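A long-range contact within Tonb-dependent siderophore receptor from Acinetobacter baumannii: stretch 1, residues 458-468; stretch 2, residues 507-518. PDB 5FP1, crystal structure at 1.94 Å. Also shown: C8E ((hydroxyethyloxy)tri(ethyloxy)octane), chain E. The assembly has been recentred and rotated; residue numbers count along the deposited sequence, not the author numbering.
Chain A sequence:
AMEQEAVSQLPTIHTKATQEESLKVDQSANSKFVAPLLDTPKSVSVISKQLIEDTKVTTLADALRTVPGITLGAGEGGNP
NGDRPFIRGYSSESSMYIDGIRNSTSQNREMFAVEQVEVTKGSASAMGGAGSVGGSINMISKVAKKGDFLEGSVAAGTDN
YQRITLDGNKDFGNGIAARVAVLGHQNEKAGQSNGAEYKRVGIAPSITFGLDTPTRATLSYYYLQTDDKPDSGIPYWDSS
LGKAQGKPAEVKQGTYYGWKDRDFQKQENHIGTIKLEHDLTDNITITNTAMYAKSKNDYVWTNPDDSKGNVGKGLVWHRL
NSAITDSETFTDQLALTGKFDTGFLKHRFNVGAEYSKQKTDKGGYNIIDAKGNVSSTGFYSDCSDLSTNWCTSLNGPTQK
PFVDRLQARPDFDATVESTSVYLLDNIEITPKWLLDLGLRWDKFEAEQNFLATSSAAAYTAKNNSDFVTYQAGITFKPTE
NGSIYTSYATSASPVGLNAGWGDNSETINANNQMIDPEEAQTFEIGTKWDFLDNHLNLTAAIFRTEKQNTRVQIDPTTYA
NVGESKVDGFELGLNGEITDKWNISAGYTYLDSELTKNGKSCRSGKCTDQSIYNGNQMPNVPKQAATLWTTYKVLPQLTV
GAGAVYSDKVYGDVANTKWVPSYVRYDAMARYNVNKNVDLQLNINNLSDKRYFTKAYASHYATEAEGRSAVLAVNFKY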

ATOM      1  N   ALA A 458      -2.314  15.094 -30.735  1.00 18.68           N
ATOM      2  CA  ALA A 458      -3.159  15.164 -29.552  1.00 21.30           C
ATOM      3  C   ALA A 458      -4.387  14.280 -29.719  1.00 21.28           C
ATOM      4  O   ALA A 458      -4.987  14.185 -30.794  1.00 18.03           O
ATOM      5  N   TYR A 459      -4.782  13.622 -28.641  1.00 17.75           N
ATOM      6  CA  TYR A 459      -5.995  12.851 -28.685  1.00 17.02           C
ATOM      7  C   TYR A 459      -6.578  12.695 -27.293  1.00 17.97           C
ATOM      8  O   TYR A 459      -5.901  12.981 -26.299  1.00 18.82           O
ATOM      9  N   THR A 460      -7.854  12.323 -27.234  1.00 18.18           N
ATOM     10  CA  THR A 460      -8.543  12.055 -26.002  1.00 19.00           C
ATOM     11  C   THR A 460      -8.946  10.582 -25.954  1.00 22.98           C
ATOM     12  O   THR A 460      -9.553  10.047 -26.898  1.00 23.00           O
ATOM     13  N   ALA A 461      -8.616   9.916 -24.846  1.00 18.88           N
ATOM     14  CA  ALA A 461      -9.083   8.554 -24.600  1.00 18.81           C
ATOM     15  C   ALA A 461     -10.151   8.586 -23.535  1.00 20.88           C
ATOM     16  O   ALA A 461     -10.029   9.304 -22.525  1.00 20.21           O
ATOM     17  N   LYS A 462     -11.210   7.818 -23.722  1.00 18.76           N
ATOM     18  CA  LYS A 462     -12.272   7.802 -22.726  1.00 18.69           C
ATOM     19  C   LYS A 462     -12.825   6.391 -22.546  1.00 19.16           C
ATOM     20  O   LYS A 462     -13.106   5.694 -23.512  1.00 19.98           O
ATOM     21  N   ASN A 463     -12.989   5.979 -21.308  1.00 18.66           N
ATOM     22  CA  ASN A 463     -13.662   4.711 -21.005  1.00 18.99           C
ATOM     23  C   ASN A 463     -14.897   5.006 -20.194  1.00 20.32           C
ATOM     24  O   ASN A 463     -14.871   5.824 -19.274  1.00 20.05           O
ATOM     25  N   ASN A 464     -15.971   4.329 -20.531  1.00 17.37           N
ATOM     26  CA  ASN A 464     -17.165   4.288 -19.712  1.00 19.81           C
ATOM     27  C   ASN A 464     -17.441   2.821 -19.439  1.00 24.36           C
ATOM     28  O   ASN A 464     -17.510   2.019 -20.369  1.00 20.80           O
ATOM     29  N   SER A 465     -17.549   2.475 -18.162  1.00 20.44           N
ATOM     30  CA  SER A 465     -17.786   1.087 -17.739  1.00 21.14           C
ATOM     31  C   SER A 465     -18.857   1.160 -16.664  1.00 22.40           C
ATOM     32  O   SER A 465     -18.923   2.117 -15.889  1.00 22.57           O
ATOM     33  N   ASP A 466     -19.728   0.183 -16.625  1.00 20.68           N
ATOM     34  CA  ASP A 466     -20.559   0.045 -15.468  1.00 22.01           C
ATOM     35  C   ASP A 466     -20.666  -1.435 -15.138  1.00 23.27           C
ATOM     36  O   ASP A 466     -20.642  -2.286 -16.024  1.00 23.48           O
ATOM     37  N   PHE A 467     -20.685  -1.757 -13.862  1.00 20.89           N
ATOM     38  CA  PHE A 467     -20.491  -3.167 -13.502  1.00 22.43           C
ATOM     39  C   PHE A 467     -21.126  -3.439 -12.162  1.00 20.46           C
ATOM     40  O   PHE A 467     -21.289  -2.539 -11.333  1.00 22.45           O
ATOM     41  N   VAL A 468     -21.536  -4.677 -11.964  1.00 18.63           N
ATOM     42  CA  VAL A 468     -22.129  -5.084 -10.705  1.00 17.65           C
ATOM     43  C   VAL A 468     -21.190  -6.081 -10.075  1.00 20.80           C
ATOM     44  O   VAL A 468     -20.717  -6.996 -10.755  1.00 19.42           O
ATOM     45  N   THR A 507      -3.118   1.896 -17.310  1.00 18.63           N
ATOM     46  CA  THR A 507      -3.006   3.127 -18.078  1.00 20.68           C
ATOM     47  C   THR A 507      -3.860   3.007 -19.353  1.00 19.42           C
ATOM     48  O   THR A 507      -3.812   2.005 -20.069  1.00 17.78           O
ATOM     49  N   ILE A 508      -4.685   4.015 -19.571  1.00 16.96           N
ATOM     50  CA  ILE A 508      -5.576   4.072 -20.712  1.00 18.48           C
ATOM     51  C   ILE A 508      -4.831   4.664 -21.914  1.00 16.96           C
ATOM     52  O   ILE A 508      -3.928   5.532 -21.775  1.00 18.66           O
ATOM     53  N   ASN A 509      -5.187   4.167 -23.091  1.00 18.47           N
ATOM     54  CA  ASN A 509      -4.657   4.698 -24.336  1.00 16.39           C
ATOM     55  C   ASN A 509      -5.689   4.530 -25.462  1.00 16.54           C
ATOM     56  O   ASN A 509      -6.804   4.067 -25.235  1.00 18.07           O
ATOM     57  N   ALA A 510      -5.327   4.948 -26.662  1.00 16.28           N
ATOM     58  CA  ALA A 510      -6.280   4.928 -27.788  1.00 18.10           C
ATOM     59  C   ALA A 510      -6.813   3.531 -28.008  1.00 16.94           C
ATOM     60  O   ALA A 510      -7.948   3.369 -28.403  1.00 20.58           O
ATOM     61  N   ASN A 511      -5.962   2.527 -27.798  1.00 17.29           N
ATOM     62  CA  ASN A 511      -6.285   1.171 -28.206  1.00 18.60           C
ATOM     63  C   ASN A 511      -6.986   0.302 -27.148  1.00 20.59           C
ATOM     64  O   ASN A 511      -7.561  -0.713 -27.499  1.00 22.67           O
ATOM     65  N   ASN A 512      -6.954   0.702 -25.876  1.00 20.68           N
ATOM     66  CA  ASN A 512      -7.646  -0.077 -24.832  1.00 20.68           C
ATOM     67  C   ASN A 512      -8.853   0.628 -24.226  1.00 20.89           C
ATOM     68  O   ASN A 512      -9.559   0.079 -23.352  1.00 18.56           O
ATOM     69  N   GLN A 513      -9.120   1.841 -24.704  1.00 20.14           N
ATOM     70  CA  GLN A 513     -10.125   2.695 -24.078  1.00 18.32           C
ATOM     71  C   GLN A 513     -11.523   2.118 -24.149  1.00 19.52           C
ATOM     72  O   GLN A 513     -12.348   2.449 -23.323  1.00 19.51           O
ATOM     73  N   MET A 514     -11.789   1.260 -25.133  1.00 20.41           N
ATOM     74  CA  MET A 514     -13.128   0.701 -25.304  1.00 20.62           C
ATOM     75  C   MET A 514     -13.261  -0.669 -24.612  1.00 23.92           C
ATOM     76  O   MET A 514     -14.330  -1.258 -24.620  1.00 23.97           O
ATOM     77  N   ILE A 515     -12.196  -1.170 -23.999  1.00 21.60           N
ATOM     78  CA  ILE A 515     -12.217  -2.531 -23.462  1.00 21.65           C
ATOM     79  C   ILE A 515     -13.018  -2.565 -22.153  1.00 20.80           C
ATOM     80  O   ILE A 515     -12.957  -1.627 -21.328  1.00 20.79           O
ATOM     81  N   ASP A 516     -13.796  -3.631 -21.965  1.00 22.12           N
ATOM     82  CA  ASP A 516     -14.588  -3.820 -20.756  1.00 22.55           C
ATOM     83  C   ASP A 516     -13.645  -4.119 -19.566  1.00 17.47           C
ATOM     84  O   ASP A 516     -12.477  -4.465 -19.753  1.00 17.73           O
ATOM     85  N   PRO A 517     -14.156  -4.003 -18.351  1.00 18.20           N
ATOM     86  CA  PRO A 517     -13.283  -4.202 -17.187  1.00 17.67           C
ATOM     87  C   PRO A 517     -12.737  -5.605 -17.032  1.00 21.34           C
ATOM     88  O   PRO A 517     -13.374  -6.582 -17.439  1.00 20.07           O
ATOM     89  N   GLU A 518     -11.566  -5.698 -16.414  1.00 19.26           N
ATOM     90  CA  GLU A 518     -11.050  -6.985 -15.977  1.00 19.08           C
ATOM     91  C   GLU A 518     -11.975  -7.540 -14.923  1.00 19.14           C
ATOM     92  O   GLU A 518     -12.627  -6.795 -14.211  1.00 16.71           O
TER

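An extended strand sends successive side chains to alternate sides, so a loop packed against one side meets every second residue. The contact between residues 459-468 of this siderophore receptor, a strand, and the irregular segment 507-518 illustrates the principle: Tyr 459, Ala 461, Ser 465 and Phe 467 point toward the loop, while Thr 460, Lys 462, Asn 464 and Asp 466 point away.

Tyr 459 opens the series. In its p rotamer (chi1 82°), CE2 comes 3.6 Å from CB of Ala 510 and OH lies 3.7 Å from CB of Asn 509. The backbone of Asn 509 sits at the ring edge. Ala 461 follows, buried; its small CB fits 3.9 Å from CG1 of Ile 508, whose extended t,t side chain also brings CD1 to 3.9 Å from CB of Asn 463.

Although the CA-to-CB bond of Lys 462 points away, its backbone N donates to OE1 of Gln 513 at 2.9 Å. Gln 513 leaves its backbone sideways, but its p,t conformation carries the amide to the strand. The two ends of that amide serve different segments: OE1 accepts from the strand, and NE2 donates to O of Ala 510 within the loop at 3.0 Å. Two waters extend the junction, water 1 lying 2.7 Å from O of Thr 460 and 3.2 Å from OE1 of Gln 513, water 2 lying 2.9 Å from O of Lys 462 and 2.7 Å from the same OE1.

Asn 463, buried and pointing sideways, uses a t rotamer to reach the turn formed by residues 512-515. Its ND2 donates to O of Gln 513 at 2.9 Å and, more weakly, to O of Ile 515 at 3.3 Å, thereby satisfying loop carbonyls with a strand side chain. Water 3 accepts from N of Asn 464 at 3.0 Å and donates weakly to O of Gln 513 at 3.3 Å. The other end of the Asn 463 amide is also engaged, since OG of Ser 465 (m rotamer) donates to OD1 of Asn 463 at 2.6 Å. Water 4 donates to this OG at 3.0 Å and to O of Ile 515 at 2.8 Å.

Asp 466 instead meets the bound C8E, its OD2 lying 3.1 Å from C11 of the detergent. Beyond this polar centre the contact becomes largely apolar. The CA-to-CB bond of Pro 517 points toward the strand, and its CG lies 3.7 Å from OG of Ser 465 and 4.1 Å from CD1 of Phe 467, a buried p rotamer.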

ATOM      1  CB  ALA A 458      -3.578  16.598 -29.275  1.00 20.67           C
ATOM      2  CB  TYR A 459      -5.731  11.489 -29.338  1.00 19.36           C
ATOM      3  CG  TYR A 459      -5.141  10.435 -28.424  1.00 19.98           C
ATOM      4  CD1 TYR A 459      -3.787  10.427 -28.128  1.00 20.91           C
ATOM      5  CD2 TYR A 459      -5.930   9.421 -27.908  1.00 18.73           C
ATOM      6  CE1 TYR A 459      -3.233   9.462 -27.295  1.00 20.06           C
ATOM      7  CE2 TYR A 459      -5.396   8.454 -27.087  1.00 21.41           C
ATOM      8  CZ  TYR A 459      -4.046   8.469 -26.793  1.00 21.68           C
ATOM      9  OH  TYR A 459      -3.519   7.481 -26.001  1.00 23.47           O
ATOM     10  CB  THR A 460      -9.787  12.960 -25.864  1.00 21.34           C
ATOM     11  OG1 THR A 460      -9.378  14.340 -25.740  1.00 22.04           O
ATOM     12  CG2 THR A 460     -10.651  12.548 -24.678  1.00 22.02           C
ATOM     13  CB  ALA A 461      -7.919   7.664 -24.164  1.00 22.52           C
ATOM     14  CB  LYS A 462     -13.401   8.756 -23.126  1.00 23.21           C
ATOM     15  CG  LYS A 462     -14.517   8.799 -22.102  1.00 29.40           C
ATOM     16  CD  LYS A 462     -15.365  10.050 -22.229  1.00 35.96           C
ATOM     17  CE  LYS A 462     -16.231  10.014 -23.461  1.00 46.73           C
ATOM     18  NZ  LYS A 462     -17.273  11.085 -23.375  1.00 63.65           N
ATOM     19  CB  ASN A 463     -12.744   3.826 -20.189  1.00 19.14           C
ATOM     20  CG  ASN A 463     -13.388   2.506 -19.825  1.00 21.09           C
ATOM     21  OD1 ASN A 463     -13.964   2.367 -18.752  1.00 23.64           O
ATOM     22  ND2 ASN A 463     -13.362   1.566 -20.749  1.00 24.17           N
ATOM     23  CB  ASN A 464     -18.369   4.881 -20.451  1.00 24.34           C
ATOM     24  CG  ASN A 464     -18.294   6.391 -20.536  1.00 25.20           C
ATOM     25  OD1 ASN A 464     -18.678   7.105 -19.608  1.00 35.83           O
ATOM     26  ND2 ASN A 464     -17.745   6.872 -21.614  1.00 27.20           N
ATOM     27  CB  SER A 465     -16.514   0.475 -17.139  1.00 23.12           C
ATOM     28  OG  SER A 465     -15.479   0.344 -18.107  1.00 27.28           O
ATOM     29  CB  ASP A 466     -21.881   0.752 -15.640  1.00 38.26           C
ATOM     30  CG  ASP A 466     -22.839  -0.038 -16.390  1.00 42.32           C
ATOM     31  OD1 ASP A 466     -22.620  -0.167 -17.606  1.00 59.78           O
ATOM     32  OD2 ASP A 466     -23.789  -0.545 -15.757  1.00 55.29           O
ATOM     33  CB  PHE A 467     -18.991  -3.532 -13.505  1.00 23.89           C
ATOM     34  CG  PHE A 467     -18.102  -2.529 -12.815  1.00 19.59           C
ATOM     35  CD1 PHE A 467     -17.519  -1.483 -13.517  1.00 22.40           C
ATOM     36  CD2 PHE A 467     -17.803  -2.659 -11.469  1.00 21.42           C
ATOM     37  CE1 PHE A 467     -16.674  -0.580 -12.877  1.00 26.04           C
ATOM     38  CE2 PHE A 467     -16.979  -1.752 -10.827  1.00 21.69           C
ATOM     39  CZ  PHE A 467     -16.421  -0.702 -11.526  1.00 22.75           C
ATOM     40  CB  VAL A 468     -23.502  -5.757 -10.959  1.00 23.42           C
ATOM     41  CG1 VAL A 468     -24.075  -6.369  -9.680  1.00 22.43           C
ATOM     42  CG2 VAL A 468     -24.452  -4.732 -11.554  1.00 27.87           C
ATOM     43  CB  THR A 507      -1.513   3.414 -18.378  1.00 23.66           C
ATOM     44  OG1 THR A 507      -0.925   4.014 -17.210  1.00 31.41           O
ATOM     45  CG2 THR A 507      -1.331   4.377 -19.562  1.00 24.25           C
ATOM     46  CB  ILE A 508      -6.844   4.912 -20.385  1.00 17.67           C
ATOM     47  CG1 ILE A 508      -7.905   4.763 -21.491  1.00 17.98           C
ATOM     48  CG2 ILE A 508      -6.482   6.380 -20.177  1.00 20.08           C
ATOM     49  CD1 ILE A 508      -9.263   5.343 -21.144  1.00 19.02           C
ATOM     50  CB  ASN A 509      -3.298   4.080 -24.671  1.00 16.59           C
ATOM     51  CG  ASN A 509      -3.359   2.578 -24.899  1.00 19.43           C
ATOM     52  OD1 ASN A 509      -4.232   2.083 -25.560  1.00 19.64           O
ATOM     53  ND2 ASN A 509      -2.401   1.848 -24.324  1.00 19.86           N
ATOM     54  CB  ALA A 510      -5.593   5.410 -29.054  1.00 19.90           C
ATOM     55  CB  ASN A 511      -5.006   0.498 -28.681  1.00 18.84           C
ATOM     56  CG  ASN A 511      -4.311   1.327 -29.739  1.00 21.37           C
ATOM     57  OD1 ASN A 511      -3.156   1.706 -29.593  1.00 27.64           O
ATOM     58  ND2 ASN A 511      -5.058   1.686 -30.781  1.00 20.53           N
ATOM     59  CB  ASN A 512      -6.653  -0.525 -23.744  1.00 19.87           C
ATOM     60  CG  ASN A 512      -6.056   0.624 -22.960  1.00 20.31           C
ATOM     61  OD1 ASN A 512      -6.525   1.764 -23.013  1.00 16.97           O
ATOM     62  ND2 ASN A 512      -4.988   0.324 -22.231  1.00 19.95           N
ATOM     63  CB  GLN A 513     -10.168   4.097 -24.727  1.00 22.94           C
ATOM     64  CG  GLN A 513     -10.682   4.130 -26.175  1.00 20.37           C
ATOM     65  CD  GLN A 513     -10.539   5.522 -26.781  1.00 21.52           C
ATOM     66  OE1 GLN A 513     -11.104   6.484 -26.282  1.00 17.19           O
ATOM     67  NE2 GLN A 513      -9.752   5.633 -27.824  1.00 20.43           N
ATOM     68  CB  MET A 514     -13.486   0.578 -26.806  1.00 20.69           C
ATOM     69  CG  MET A 514     -12.764  -0.508 -27.564  1.00 21.27           C
ATOM     70  SD  MET A 514     -10.961  -0.452 -27.585  1.00 28.85           S
ATOM     71  CE  MET A 514     -10.644   0.974 -28.647  1.00 29.31           C
ATOM     72  CB  ILE A 515     -10.781  -3.070 -23.263  1.00 23.10           C
ATOM     73  CG1 ILE A 515      -9.961  -2.953 -24.558  1.00 31.32           C
ATOM     74  CG2 ILE A 515     -10.793  -4.525 -22.820  1.00 23.21           C
ATOM     75  CD1 ILE A 515     -10.428  -3.871 -25.671  1.00 35.61           C
ATOM     76  CB  ASP A 516     -15.536  -5.024 -20.886  1.00 26.79           C
ATOM     77  CG  ASP A 516     -16.710  -4.781 -21.841  1.00 35.33           C
ATOM     78  OD1 ASP A 516     -17.205  -3.653 -21.961  1.00 34.56           O
ATOM     79  OD2 ASP A 516     -17.152  -5.759 -22.443  1.00 42.43           O
ATOM     80  CB  PRO A 517     -14.193  -3.891 -15.998  1.00 18.87           C
ATOM     81  CG  PRO A 517     -15.275  -3.030 -16.540  1.00 22.33           C
ATOM     82  CD  PRO A 517     -15.464  -3.439 -17.981  1.00 21.80           C
ATOM     83  CB  GLU A 518      -9.655  -6.830 -15.397  1.00 18.81           C
ATOM     84  CG  GLU A 518      -8.618  -6.362 -16.416  1.00 18.26           C
ATOM     85  CD  GLU A 518      -7.215  -6.409 -15.857  1.00 20.50           C
ATOM     86  OE1 GLU A 518      -6.991  -5.879 -14.736  1.00 22.81           O
ATOM     87  OE2 GLU A 518      -6.325  -6.964 -16.529  1.00 19.57           O
TER
HETATM   88  C1  C8E E1719     -27.545  -2.279  -5.266  1.00 39.47           C
HETATM   89  C2  C8E E1719     -27.281  -2.388  -6.751  1.00 48.05           C
HETATM   90  C3  C8E E1719     -28.416  -3.130  -7.433  1.00 50.59           C
HETATM   91  C4  C8E E1719     -27.952  -3.938  -8.643  1.00 52.65           C
HETATM   92  C5  C8E E1719     -28.213  -3.196  -9.951  1.00 57.40           C
HETATM   93  C6  C8E E1719     -28.465  -4.155 -11.113  1.00 63.88           C
HETATM   94  C7  C8E E1719     -28.581  -3.394 -12.434  1.00 72.92           C
HETATM   95  C8  C8E E1719     -27.796  -4.060 -13.565  1.00 83.28           C
HETATM   96  O9  C8E E1719     -26.898  -3.114 -14.155  1.00 91.19           O
HETATM   97  C10 C8E E1719     -26.264  -3.611 -15.339  1.00 93.51           C
HETATM   98  C11 C8E E1719     -24.744  -3.463 -15.222  1.00 94.11           C
HETATM   99  O12 C8E E1719     -24.036  -4.198 -16.230  1.00 88.93           O
HETATM  100  C13 C8E E1719     -24.473  -5.549 -16.408  1.00 97.12           C
HETATM  101  C14 C8E E1719     -24.481  -6.311 -15.084  1.00102.35           C
HETATM  102  O15 C8E E1719     -25.150  -7.567 -15.227  1.00 97.35           O
HETATM  103  C16 C8E E1719     -26.545  -7.499 -14.937  1.00 99.60           C
HETATM  104  C17 C8E E1719     -26.857  -8.388 -13.741  1.00 97.93           C
HETATM  105  O18 C8E E1719     -28.049  -7.928 -13.108  1.00 95.66           O
HETATM  106  C19 C8E E1719     -28.018  -8.189 -11.708  1.00 94.42           C
HETATM  107  C20 C8E E1719     -29.341  -7.785 -11.072  1.00 93.44           C
HETATM  108  O21 C8E E1719     -29.166  -7.715  -9.652  1.00 92.48           O
HETATM  109  O   HOH W   1     -12.178   9.506 -26.428  1.00 40.58           O
HETATM  110  O   HOH W   2     -13.796   6.640 -26.217  1.00 35.83           O
HETATM  111  O   HOH W   3     -15.638   2.871 -23.096  1.00 33.52           O
HETATM  112  O   HOH W   4     -12.870  -1.001 -18.622  1.00 18.29           O